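Local coordinates for protein glucoamylase (Thermoanaerobacterium thermosaccharolyticum, PDB 1LF9) that hydrolyses terminal alpha-1,4-linked glucose units from the non-reducing ends of starch-like chains, releasing beta-D-glucose, as a family 15 glucoamylase, at residues A[69-74]-A[157-162]; A[339-344]-A[379-384]. One frame throughout, in Å; residues are numbered along the deposited sequence.

How the contacts relate
The two contacts belong to different halves of the enzyme, and their centres lie 21 Å apart. Contact 1 joins the start of strand 70-80 to the loop that follows its neighbour, strand 150-157, in the N-terminal beta domain, away from the probable catalytic residues Glu435 and Glu438. Contact 2 is in the helical catalytic domain and lines the sugar site: its Trp341, Arg343, Asp344 and Gln380 touch the bound AC1 or glucose, and the Gln380 side chain is about 3 Å from that of Glu438, the probable proton donor. The two meet where the domains adjoin, Asn161 ND2 packing 4.2 Å from Trp383 CZ3, so residues 379-384 run from the sugar site to the beta domain.

Contact 1: residues A[69-74]-A[157-162]; sequences TADVKE and PHIKNQ
Lys73 lays its CB squarely over the imidazole of His158, 3.6 Å from the ring centroid and only 8° off the normal, a CH-pi contact. With CG anti to the backbone N (chi1 177°) and the rest extended, the lysine chain runs alongside the histidine in the same direction. Their outer nitrogens both go to Asp30: Lys73 NZ as a salt bridge, His158 NE2 as a hydrogen bond.

At the other end the loop is held by side chains reaching for backbone. Asp71 CG sits beside its own backbone N (chi1 -55°), which brings OD2 to Lys160 N at 2.9 Å, received on the anti lone pair. Asn161 works in the reverse direction: its OD1 takes Ala70 N at 3.0 Å from well above the amide carbonyl plane, while its ND2 goes back to Asp68 O. The Asn161 backbone N answers with a bond to Ala70 O of 2.8 Å. Between them, His158 N donates to Asp71 O, also 2.8 Å, and Val72 faces Pro157 as an antiparallel non-hydrogen-bonded pair.

The chain bends out of regular pairing at Lys160 and Asn161, where phi is positive, and side-chain oxygens serve two backbone N-H groups, Lys160 N and Ala70 N. Asp30 probably balances the Lys73 charge and fixes the imidazole's rotation. The four cross-segment bonds set where this buried loop leaves its strand.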
# COMPACT_ATOMS: atom_id res chain seq x y z
N THR A 69 10.55 -6.78 -0.44
CA THR A 69 11.34 -7.61 0.47
C THR A 69 11.30 -7.03 1.89
O THR A 69 12.12 -6.18 2.24
CB THR A 69 12.81 -7.70 0.03
OG1 THR A 69 12.88 -8.09 -1.35
CG2 THR A 69 13.56 -8.71 0.87
N ALA A 70 10.34 -7.48 2.69
CA ALA A 70 10.21 -7.02 4.07
C ALA A 70 11.21 -7.80 4.90
O ALA A 70 11.35 -9.02 4.74
CB ALA A 70 8.79 -7.25 4.58
N ASP A 71 11.91 -7.12 5.80
CA ASP A 71 12.91 -7.76 6.62
C ASP A 71 12.66 -7.59 8.09
O ASP A 71 13.36 -8.16 8.92
CB ASP A 71 14.29 -7.19 6.30
CG ASP A 71 14.62 -7.29 4.84
OD1 ASP A 71 14.86 -6.23 4.21
OD2 ASP A 71 14.66 -8.42 4.31
N VAL A 72 11.65 -6.80 8.42
CA VAL A 72 11.35 -6.54 9.83
C VAL A 72 9.86 -6.52 10.10
O VAL A 72 9.06 -6.15 9.24
CB VAL A 72 11.95 -5.18 10.27
CG1 VAL A 72 11.71 -4.96 11.75
CG2 VAL A 72 13.43 -5.13 9.95
N LYS A 73 9.49 -6.91 11.31
CA LYS A 73 8.09 -6.90 11.70
C LYS A 73 7.83 -5.67 12.57
O LYS A 73 6.93 -4.88 12.29
CB LYS A 73 7.73 -8.14 12.51
CG LYS A 73 6.28 -8.11 12.99
CD LYS A 73 6.05 -8.95 14.22
CE LYS A 73 4.62 -8.76 14.74
NZ LYS A 73 4.36 -9.51 16.00
N GLU A 74 8.65 -5.53 13.62
CA GLU A 74 8.54 -4.44 14.57
C GLU A 74 9.88 -4.00 15.16
O GLU A 74 10.88 -4.73 15.13
CB GLU A 74 7.72 -4.83 15.80
CG GLU A 74 6.28 -5.16 15.63
CD GLU A 74 5.65 -5.36 16.99
OE1 GLU A 74 6.19 -6.17 17.77
OE2 GLU A 74 4.63 -4.70 17.28
N PRO A 157 13.00 -9.23 13.90
CA PRO A 157 13.40 -9.41 12.50
C PRO A 157 12.62 -10.50 11.76
O PRO A 157 12.25 -11.52 12.33
CB PRO A 157 14.88 -9.74 12.62
CG PRO A 157 14.94 -10.52 13.89
CD PRO A 157 14.05 -9.72 14.81
N HIS A 158 12.38 -10.24 10.48
CA HIS A 158 11.68 -11.16 9.58
C HIS A 158 12.38 -10.99 8.23
O HIS A 158 11.76 -10.63 7.22
CB HIS A 158 10.20 -10.78 9.44
CG HIS A 158 9.34 -11.19 10.60
ND1 HIS A 158 7.97 -11.33 10.51
CD2 HIS A 158 9.66 -11.48 11.89
CE1 HIS A 158 7.48 -11.68 11.68
NE2 HIS A 158 8.48 -11.78 12.54
N ILE A 159 13.69 -11.24 8.24
CA ILE A 159 14.52 -11.08 7.05
C ILE A 159 14.09 -11.90 5.84
O ILE A 159 13.82 -13.11 5.93
CB ILE A 159 16.00 -11.38 7.40
CG1 ILE A 159 16.45 -10.42 8.51
CG2 ILE A 159 16.88 -11.22 6.16
CD1 ILE A 159 17.85 -10.65 9.00
N LYS A 160 14.02 -11.21 4.71
CA LYS A 160 13.61 -11.79 3.43
C LYS A 160 12.23 -12.42 3.45
O LYS A 160 12.06 -13.59 3.10
CB LYS A 160 14.65 -12.80 2.93
CG LYS A 160 15.96 -12.16 2.53
CD LYS A 160 16.76 -13.03 1.57
CE LYS A 160 16.10 -13.07 0.20
NZ LYS A 160 16.87 -13.92 -0.75
N ASN A 161 11.25 -11.63 3.87
CA ASN A 161 9.86 -12.04 3.92
C ASN A 161 9.50 -13.26 4.77
O ASN A 161 8.58 -13.99 4.42
CB ASN A 161 9.33 -12.26 2.50
CG ASN A 161 9.18 -10.97 1.72
OD1 ASN A 161 8.71 -9.96 2.25
ND2 ASN A 161 9.56 -11.00 0.44
N GLN A 162 10.23 -13.49 5.86
CA GLN A 162 9.89 -14.60 6.75
C GLN A 162 10.48 -14.44 8.14
O GLN A 162 11.65 -14.10 8.30
CB GLN A 162 10.30 -15.96 6.13
CG GLN A 162 11.72 -16.41 6.38
CD GLN A 162 11.93 -17.89 6.04
OE1 GLN A 162 11.64 -18.33 4.93
NE2 GLN A 162 12.44 -18.65 7.00

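Contact 2: residues A[339-344]-A[379-384]; sequences LVWSRD and PQNTWI. With AC1 (4,6-dideoxy-4-{[(1S,4R,5S,6S)-4,5,6-trihydroxy-3-(hydroxymethyl)cyclohex-2-en-1-yl]amino}-alpha-D-glucopyranose), chain C; GLC (alpha-D-glucopyranose), chain B.
The indole of Trp341 is sandwiched between Asn381 and the bound inhibitor. On one face Asn381 CB stands 3.6 Å from the centroid of the five-membered ring, almost exactly on its normal; on the opposite face lies AC1, with C6B 3.5 Å above the plane near the ring centre. Asn381 runs alongside the indole, its amide turned 55° from the ring. At the rim, Trp341 NE1 is hydrogen-bonded to Glu438, the probable proton donor. A second indole, Trp383, receives Leu339 CD1 over one face, offset toward its rim.

Arg343 meets AC1 at the edge of its guanidinium: NH2 gives O4 of AC1 a bond of 2.7 Å, and NE adds weak ones to O4 and O3B. The bend at chi3 (41°) turns the guanidinium toward the cyclohexene ring of AC1, while NH1 is held by Asp396 and Gln394. Asp344 accepts from AC1 at both oxygens, O6B to OD1 at 2.6 Å and O4 to OD2 at 2.9 Å, so O4 is gripped from two residues. The extended Gln380 reaches the next sugar, NE2 to O6 of GLC at 2.9 Å, and its OE1 is tied to Gly392 N.

Behind these side chains Val340 and Thr382 form a single antiparallel bridge, Val340 N to Thr382 O at 2.8 Å and nearly straight (172°). Trp341 is the N-cap residue of helix 342-355, whose first turn supplies Arg343 and Asp344. Tyr367 of helix 358-375 touches Val340 and Thr382, and helix 395-407 packs against Trp341 and Ser342.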
# COMPACT_ATOMS: atom_id res chain seq x y z
N LEU A 339 3.08 -5.72 -4.20
CA LEU A 339 3.17 -6.42 -5.47
C LEU A 339 2.69 -5.41 -6.51
O LEU A 339 2.08 -4.39 -6.18
CB LEU A 339 2.24 -7.63 -5.47
CG LEU A 339 2.77 -9.04 -5.20
CD1 LEU A 339 4.02 -9.00 -4.34
CD2 LEU A 339 1.66 -9.84 -4.54
N VAL A 340 2.95 -5.69 -7.78
CA VAL A 340 2.55 -4.78 -8.84
C VAL A 340 1.33 -5.24 -9.62
O VAL A 340 1.33 -6.30 -10.23
CB VAL A 340 3.70 -4.54 -9.84
CG1 VAL A 340 3.25 -3.55 -10.92
CG2 VAL A 340 4.93 -4.01 -9.12
N TRP A 341 0.28 -4.42 -9.58
CA TRP A 341 -0.95 -4.69 -10.33
C TRP A 341 -1.03 -3.63 -11.42
O TRP A 341 -0.89 -2.43 -11.15
CB TRP A 341 -2.20 -4.54 -9.46
CG TRP A 341 -2.65 -5.73 -8.69
CD1 TRP A 341 -3.64 -6.61 -9.04
CD2 TRP A 341 -2.26 -6.09 -7.35
NE1 TRP A 341 -3.90 -7.48 -8.01
CE2 TRP A 341 -3.07 -7.18 -6.96
CE3 TRP A 341 -1.32 -5.58 -6.45
CZ2 TRP A 341 -2.96 -7.78 -5.70
CZ3 TRP A 341 -1.20 -6.18 -5.20
CH2 TRP A 341 -2.03 -7.27 -4.83
N SER A 342 -1.25 -4.08 -12.65
CA SER A 342 -1.38 -3.20 -13.79
C SER A 342 -2.49 -2.16 -13.57
O SER A 342 -2.34 -1.00 -13.92
CB SER A 342 -1.69 -4.05 -15.03
OG SER A 342 -2.25 -3.28 -16.07
N ARG A 343 -3.59 -2.60 -12.97
CA ARG A 343 -4.71 -1.70 -12.71
C ARG A 343 -4.31 -0.58 -11.75
O ARG A 343 -4.43 0.60 -12.08
CB ARG A 343 -5.90 -2.48 -12.14
CG ARG A 343 -7.05 -1.62 -11.60
CD ARG A 343 -8.22 -2.48 -11.10
NE ARG A 343 -7.74 -3.63 -10.35
CZ ARG A 343 -7.61 -4.86 -10.85
NH1 ARG A 343 -7.95 -5.12 -12.11
NH2 ARG A 343 -7.09 -5.82 -10.11
N ASP A 344 -3.81 -0.96 -10.57
CA ASP A 344 -3.41 0.03 -9.57
C ASP A 344 -2.34 0.98 -10.07
O ASP A 344 -2.39 2.17 -9.80
CB ASP A 344 -2.91 -0.67 -8.30
CG ASP A 344 -3.99 -1.53 -7.65
OD1 ASP A 344 -4.29 -1.29 -6.47
OD2 ASP A 344 -4.53 -2.42 -8.33
N PRO A 379 0.04 -10.25 -16.58
CA PRO A 379 -0.48 -11.24 -15.62
C PRO A 379 -1.23 -10.52 -14.49
O PRO A 379 -0.96 -9.35 -14.22
CB PRO A 379 0.78 -11.97 -15.16
CG PRO A 379 1.83 -10.92 -15.26
CD PRO A 379 1.51 -10.18 -16.53
N GLN A 380 -2.17 -11.20 -13.84
CA GLN A 380 -2.96 -10.62 -12.75
C GLN A 380 -2.14 -9.59 -11.96
O GLN A 380 -2.54 -8.44 -11.81
CB GLN A 380 -3.47 -11.71 -11.81
CG GLN A 380 -4.32 -11.18 -10.68
CD GLN A 380 -5.13 -12.26 -9.98
OE1 GLN A 380 -5.11 -13.42 -10.38
NE2 GLN A 380 -5.84 -11.87 -8.93
N ASN A 381 -1.01 -10.04 -11.43
CA ASN A 381 -0.10 -9.17 -10.70
C ASN A 381 1.26 -9.84 -10.71
O ASN A 381 1.37 -11.00 -11.13
CB ASN A 381 -0.60 -8.88 -9.27
CG ASN A 381 -0.76 -10.13 -8.41
OD1 ASN A 381 -1.04 -10.01 -7.21
ND2 ASN A 381 -0.61 -11.30 -9.00
N THR A 382 2.31 -9.14 -10.29
CA THR A 382 3.65 -9.70 -10.32
C THR A 382 4.53 -9.11 -9.24
O THR A 382 4.22 -8.06 -8.69
CB THR A 382 4.37 -9.38 -11.64
OG1 THR A 382 4.54 -7.96 -11.74
CG2 THR A 382 3.59 -9.87 -12.83
N TRP A 383 5.63 -9.80 -8.96
CA TRP A 383 6.59 -9.30 -7.99
C TRP A 383 7.25 -8.16 -8.75
O TRP A 383 7.03 -8.02 -9.96
CB TRP A 383 7.63 -10.36 -7.64
CG TRP A 383 7.09 -11.52 -6.87
CD1 TRP A 383 6.53 -12.66 -7.38
CD2 TRP A 383 7.07 -11.66 -5.44
NE1 TRP A 383 6.16 -13.50 -6.35
CE2 TRP A 383 6.49 -12.92 -5.16
CE3 TRP A 383 7.49 -10.85 -4.38
CZ2 TRP A 383 6.31 -13.38 -3.85
CZ3 TRP A 383 7.32 -11.31 -3.07
CH2 TRP A 383 6.73 -12.57 -2.82
N ILE A 384 8.05 -7.34 -8.09
CA ILE A 384 8.68 -6.23 -8.79
C ILE A 384 9.57 -6.73 -9.93
O ILE A 384 9.82 -6.02 -10.91
CB ILE A 384 9.50 -5.33 -7.83
CG1 ILE A 384 10.50 -6.18 -7.06
CG2 ILE A 384 8.55 -4.61 -6.86
CD1 ILE A 384 11.42 -5.35 -6.21
C1 AC1 C . -8.63 -11.22 -2.68
O2 AC1 C . -10.99 -11.14 -3.16
C2 AC1 C . -9.85 -10.31 -2.94
C4A AC1 C . -6.76 -4.38 -6.70
C3 AC1 C . -9.58 -9.37 -4.15
O3 AC1 C . -10.74 -8.55 -4.35
C4 AC1 C . -8.34 -8.50 -3.83
N4A AC1 C . -8.05 -7.55 -4.95
C5 AC1 C . -7.09 -9.49 -3.61
O5 AC1 C . -7.41 -10.43 -2.49
C6 AC1 C . -5.80 -8.78 -3.26
C1B AC1 C . -8.05 -6.12 -4.49
C2B AC1 C . -8.90 -5.21 -5.42
O2B AC1 C . -10.19 -5.77 -5.50
C3B AC1 C . -8.23 -5.01 -6.81
O3B AC1 C . -9.02 -4.18 -7.62
O4 AC1 C . -6.08 -4.77 -7.88
C5B AC1 C . -6.00 -4.79 -5.39
C7B AC1 C . -6.60 -5.59 -4.40
C6B AC1 C . -4.58 -4.28 -5.18
O6B AC1 C . -4.61 -2.99 -4.55
C1 GLC B . -6.66 -16.01 -4.10
C2 GLC B . -6.49 -15.32 -2.70
C3 GLC B . -7.59 -14.22 -2.59
C4 GLC B . -7.35 -13.16 -3.74
C5 GLC B . -7.48 -13.88 -5.06
C6 GLC B . -7.20 -12.90 -6.22
O2 GLC B . -6.64 -16.30 -1.69
O3 GLC B . -7.46 -13.62 -1.34
O4 GLC B . -8.36 -12.08 -3.77
O5 GLC B . -6.51 -14.99 -5.13
O6 GLC B . -7.77 -13.37 -7.41
O HOH W 1 2.13 -6.48 -12.85
O HOH W 2 -0.37 -6.73 -13.53